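Local structure of arginase (Thermus thermophilus, 2EF5) at residues L194-I199 and Y239-L244; G182-T187 and L204-G209. The protein probably hydrolyses L-arginine to L-ornithine and urea, a step of the urea cycle, using two manganese ions per subunit. One frame throughout, in Å; residues are numbered along the deposited sequence.

Contact 1: residues L194-I199 and Y239-L244; sequences LGVARI and YREAHL. With GAI (guanidine), chain I.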
# COMPACT_ATOMS: atom_id res chain seq x y z
N LEU A 194 12.05 12.56 7.91
CA LEU A 194 13.47 12.22 7.96
C LEU A 194 14.37 13.14 8.78
O LEU A 194 15.38 12.69 9.30
CB LEU A 194 14.02 12.14 6.54
CG LEU A 194 13.29 11.22 5.55
CD1 LEU A 194 13.80 11.48 4.13
CD2 LEU A 194 13.50 9.76 5.96
N GLY A 195 14.01 14.41 8.87
CA GLY A 195 14.86 15.35 9.59
C GLY A 195 15.87 15.94 8.62
O GLY A 195 16.31 15.25 7.69
N VAL A 196 16.24 17.20 8.83
CA VAL A 196 17.20 17.87 7.95
C VAL A 196 18.57 17.19 7.88
O VAL A 196 19.19 17.16 6.82
CB VAL A 196 17.39 19.35 8.37
CG1 VAL A 196 18.51 19.99 7.56
CG2 VAL A 196 16.10 20.11 8.16
N ALA A 197 19.04 16.66 9.00
CA ALA A 197 20.35 16.02 9.01
C ALA A 197 20.45 14.92 7.94
O ALA A 197 21.38 14.91 7.12
CB ALA A 197 20.63 15.44 10.39
N ARG A 198 19.49 14.01 7.96
CA ARG A 198 19.48 12.92 6.99
C ARG A 198 19.26 13.44 5.57
O ARG A 198 19.92 12.98 4.63
CB ARG A 198 18.39 11.91 7.36
CG ARG A 198 18.31 10.73 6.41
CD ARG A 198 17.35 9.68 6.91
NE ARG A 198 17.28 8.55 5.99
CZ ARG A 198 16.50 7.48 6.16
NH1 ARG A 198 15.72 7.39 7.23
NH2 ARG A 198 16.50 6.51 5.26
N ILE A 199 18.36 14.39 5.40
CA ILE A 199 18.11 14.95 4.07
C ILE A 199 19.35 15.61 3.50
O ILE A 199 19.64 15.45 2.32
CB ILE A 199 16.96 15.96 4.10
CG1 ILE A 199 15.64 15.23 4.34
CG2 ILE A 199 16.90 16.73 2.78
CD1 ILE A 199 14.47 16.15 4.51
N TYR A 239 14.55 28.17 12.12
CA TYR A 239 15.84 28.86 12.09
C TYR A 239 16.98 27.85 12.16
O TYR A 239 17.92 27.90 11.37
CB TYR A 239 15.92 29.81 13.28
CG TYR A 239 17.24 30.52 13.46
CD1 TYR A 239 17.51 31.71 12.79
CD2 TYR A 239 18.19 30.04 14.37
CE1 TYR A 239 18.68 32.42 13.02
CE2 TYR A 239 19.38 30.74 14.61
CZ TYR A 239 19.61 31.93 13.93
OH TYR A 239 20.75 32.65 14.17
N ARG A 240 16.89 26.95 13.14
CA ARG A 240 17.91 25.93 13.35
C ARG A 240 18.01 24.95 12.18
O ARG A 240 19.12 24.62 11.74
CB ARG A 240 17.64 25.17 14.66
CG ARG A 240 17.91 26.00 15.94
CD ARG A 240 17.27 25.40 17.20
NE ARG A 240 17.52 23.97 17.32
CZ ARG A 240 16.97 23.19 18.26
NH1 ARG A 240 16.15 23.72 19.17
NH2 ARG A 240 17.19 21.88 18.26
N GLU A 241 16.88 24.48 11.67
CA GLU A 241 16.93 23.56 10.53
C GLU A 241 17.65 24.19 9.35
O GLU A 241 18.48 23.54 8.71
CB GLU A 241 15.52 23.15 10.09
CG GLU A 241 14.81 22.22 11.03
CD GLU A 241 13.42 21.87 10.55
OE1 GLU A 241 12.72 22.79 10.08
OE2 GLU A 241 13.03 20.69 10.62
N ALA A 242 17.33 25.44 9.05
CA ALA A 242 17.97 26.12 7.93
C ALA A 242 19.47 26.25 8.14
O ALA A 242 20.26 26.05 7.22
CB ALA A 242 17.34 27.51 7.72
N HIS A 243 19.90 26.58 9.36
CA HIS A 243 21.33 26.70 9.61
C HIS A 243 21.99 25.33 9.52
O HIS A 243 23.08 25.20 8.97
CB HIS A 243 21.60 27.36 10.97
CG HIS A 243 21.52 28.86 10.93
ND1 HIS A 243 22.52 29.64 10.41
CD2 HIS A 243 20.53 29.70 11.31
CE1 HIS A 243 22.16 30.91 10.47
NE2 HIS A 243 20.96 30.98 11.01
N LEU A 244 21.33 24.30 10.04
CA LEU A 244 21.91 22.95 9.97
C LEU A 244 22.14 22.55 8.50
O LEU A 244 23.20 22.05 8.15
CB LEU A 244 21.00 21.92 10.62
CG LEU A 244 21.60 20.50 10.54
CD1 LEU A 244 22.90 20.45 11.34
CD2 LEU A 244 20.61 19.49 11.07
C GAI I . 22.73 25.33 14.23
N1 GAI I . 22.89 24.17 13.57
N2 GAI I . 21.68 25.50 15.02
N3 GAI I . 23.64 26.30 14.09
O HOH W 1 14.53 18.70 10.88
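Val196 and Glu241 bring their CA atoms to 6.3 Å, and Ala197 and Leu244 follow at 7.2 Å, so the first turn of helix 196-206 rests on the first turns of helix 239-252. Val196 carries the contact. Its CB points toward the other helix and its two methyls share the work. CG2, which stands beside the backbone N, touches CB of Glu241 at 3.6 Å and runs on over the aliphatic part of that side chain. CG1, anti to the backbone N (chi1 173°), lies 3.7 Å from Glu241 O and 4.1 Å from Leu244 CD2. The same Leu244 methyl reaches the start of the helix at Ala197 N, 3.8 Å away. No direct hydrogen bond joins the segments. A water does so instead, accepting from Val196 N at 3.1 Å and donating to Glu241 OE2 at a short 2.5 Å. It serves a backbone N-H of the first turn, just after the N-cap Gly195. The other carboxylate oxygen, Glu241 OE1, forms a salt bridge with Arg240 of a second subunit. Arg240, His243 and Leu244 also line a guanidine pocket, whose ligand is hydrogen-bonded to Glu247. Val191 of the preceding helix 188-194, which ends at Leu194, touches Ile199 and Glu241, and Leu280 of helix 272-284 meets Ala242 and His243.

Contact 2: residues G182-T187 and L204-G209; sequences GVRVYT and LKHLQG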
# COMPACT_ATOMS: atom_id res chain seq x y z
N GLY A 182 12.09 13.42 -13.23
CA GLY A 182 12.86 12.65 -12.27
C GLY A 182 13.65 13.49 -11.27
O GLY A 182 14.74 13.10 -10.84
N VAL A 183 13.11 14.64 -10.91
CA VAL A 183 13.77 15.52 -9.96
C VAL A 183 13.55 15.01 -8.53
O VAL A 183 12.44 14.65 -8.15
CB VAL A 183 13.21 16.97 -10.06
CG1 VAL A 183 13.79 17.84 -8.95
CG2 VAL A 183 13.57 17.56 -11.43
N ARG A 184 14.63 14.96 -7.75
CA ARG A 184 14.54 14.51 -6.36
C ARG A 184 13.91 15.65 -5.56
O ARG A 184 14.46 16.76 -5.52
CB ARG A 184 15.93 14.19 -5.82
CG ARG A 184 15.97 13.85 -4.32
CD ARG A 184 15.20 12.59 -4.00
NE ARG A 184 15.78 11.42 -4.65
CZ ARG A 184 16.89 10.80 -4.26
NH1 ARG A 184 17.56 11.25 -3.20
NH2 ARG A 184 17.33 9.75 -4.93
N VAL A 185 12.77 15.38 -4.94
CA VAL A 185 12.06 16.40 -4.18
C VAL A 185 11.85 16.05 -2.70
O VAL A 185 11.33 14.99 -2.37
CB VAL A 185 10.67 16.67 -4.79
CG1 VAL A 185 9.97 17.79 -4.03
CG2 VAL A 185 10.82 17.02 -6.26
N TYR A 186 12.28 16.95 -1.82
CA TYR A 186 12.10 16.76 -0.39
C TYR A 186 11.09 17.80 0.09
O TYR A 186 11.45 18.95 0.35
CB TYR A 186 13.43 16.91 0.34
CG TYR A 186 14.40 15.77 0.12
CD1 TYR A 186 14.20 14.52 0.73
CD2 TYR A 186 15.51 15.91 -0.72
CE1 TYR A 186 15.07 13.45 0.50
CE2 TYR A 186 16.38 14.84 -0.96
CZ TYR A 186 16.15 13.62 -0.34
OH TYR A 186 16.98 12.55 -0.59
N THR A 187 9.82 17.42 0.19
CA THR A 187 8.80 18.35 0.66
C THR A 187 8.89 18.40 2.18
O THR A 187 9.63 17.61 2.78
CB THR A 187 7.38 17.88 0.29
OG1 THR A 187 7.06 16.70 1.05
CG2 THR A 187 7.28 17.56 -1.20
N LEU A 204 23.76 15.49 -0.57
CA LEU A 204 25.16 15.40 -0.95
C LEU A 204 25.49 14.10 -1.68
O LEU A 204 26.34 14.09 -2.58
CB LEU A 204 26.04 15.53 0.29
CG LEU A 204 26.05 16.91 0.96
CD1 LEU A 204 26.87 16.85 2.24
CD2 LEU A 204 26.63 17.94 0.00
N LYS A 205 24.83 13.02 -1.28
CA LYS A 205 25.05 11.71 -1.89
C LYS A 205 24.49 11.71 -3.31
O LYS A 205 25.15 11.29 -4.26
CB LYS A 205 24.36 10.62 -1.07
CG LYS A 205 24.65 9.19 -1.53
CD LYS A 205 26.07 8.75 -1.18
CE LYS A 205 26.27 7.26 -1.42
NZ LYS A 205 27.59 6.78 -0.89
N HIS A 206 23.25 12.19 -3.42
CA HIS A 206 22.57 12.25 -4.71
C HIS A 206 23.35 13.09 -5.71
O HIS A 206 23.29 12.84 -6.92
CB HIS A 206 21.18 12.85 -4.52
CG HIS A 206 20.32 12.77 -5.75
ND1 HIS A 206 19.81 11.58 -6.22
CD2 HIS A 206 19.89 13.74 -6.60
CE1 HIS A 206 19.10 11.82 -7.32
NE2 HIS A 206 19.14 13.11 -7.56
N LEU A 207 24.08 14.08 -5.21
CA LEU A 207 24.86 14.97 -6.07
C LEU A 207 26.36 14.80 -5.83
O LEU A 207 27.15 15.72 -6.05
CB LEU A 207 24.48 16.43 -5.79
CG LEU A 207 22.99 16.80 -5.87
CD1 LEU A 207 22.80 18.27 -5.50
CD2 LEU A 207 22.49 16.55 -7.29
N GLN A 208 26.75 13.60 -5.40
CA GLN A 208 28.15 13.32 -5.10
C GLN A 208 29.12 13.65 -6.24
O GLN A 208 28.80 13.48 -7.42
CB GLN A 208 28.31 11.86 -4.68
CG GLN A 208 28.05 10.84 -5.78
CD GLN A 208 28.16 9.41 -5.27
OE1 GLN A 208 29.14 9.04 -4.62
NE2 GLN A 208 27.15 8.60 -5.57
N GLY A 209 30.29 14.14 -5.86
CA GLY A 209 31.32 14.48 -6.82
C GLY A 209 31.12 15.74 -7.64
O GLY A 209 31.97 16.09 -8.46
O HOH W 2 17.19 14.76 -9.09
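Arg184 and His206 lie across each other, with guanidinium and imidazole planes turned 46° apart. The arginine meets the ring at two places. Its CB sits over one face of the imidazole, 4.1 Å from the centroid, in a CH-pi contact displaced toward the NE2 side. Its guanidinium then comes back to the ring at ND1. This return follows from two successive bends in the chain (chi2 64°, chi3 63°). Arg184 NH2 and His206 ND1 are 3.3 Å apart, but the angle is too poor for a hydrogen bond. ND1 stands over one face of the guanidinium near its rim, not in line with an N-H. The contact therefore rests on the CH-pi contact and van der Waals packing, not on a stack. A third side chain limits the rotation of the guanidinium: Arg184 NH1 donates to Tyr186 OH at 3.0 Å, with the acceptor tilted somewhat from the guanidinium plane. Tyr186 OH also pairs with Glu202 on the helix. At the NE2 end of the imidazole, close to Arg184 CB, a water accepts from Arg184 N at 2.9 Å and is hydrogen-bonded to His206 NE2 at 3.0 Å. The water thus links the ring to the strand backbone. His206 also touches Val163 of the neighbouring strand 162-167. The arrangement is that of a beta-alpha-beta connection in the arginase alpha/beta fold: strand 184-187, outermost in the parallel sheet of this chain, is met by the last turn of helix 196-206, before the chain enters strand 212-217.

How the contacts relate
Contacts 1 and 2 use the two ends of helix 196-206, and their centres lie about 15 Å apart. Its start packs on helix 239-252 in contact 1; its end meets strand 184-187 in contact 2. They touch directly where Ile199 CG2 packs on Tyr186 CG at 3.8 Å. Glu202, between them on the helix, also forms a salt bridge with Arg198 of contact 1. Leu204 returns to helix 239-252, touching Ile248 and Leu249. Neither contact supplies a manganese ligand. After the end of helix 196-206, however, strand 212-217 ends at the manganese ligand Asp217, and Asp219 follows just after it. The guanidine beside contact 1 occupies a separate pocket.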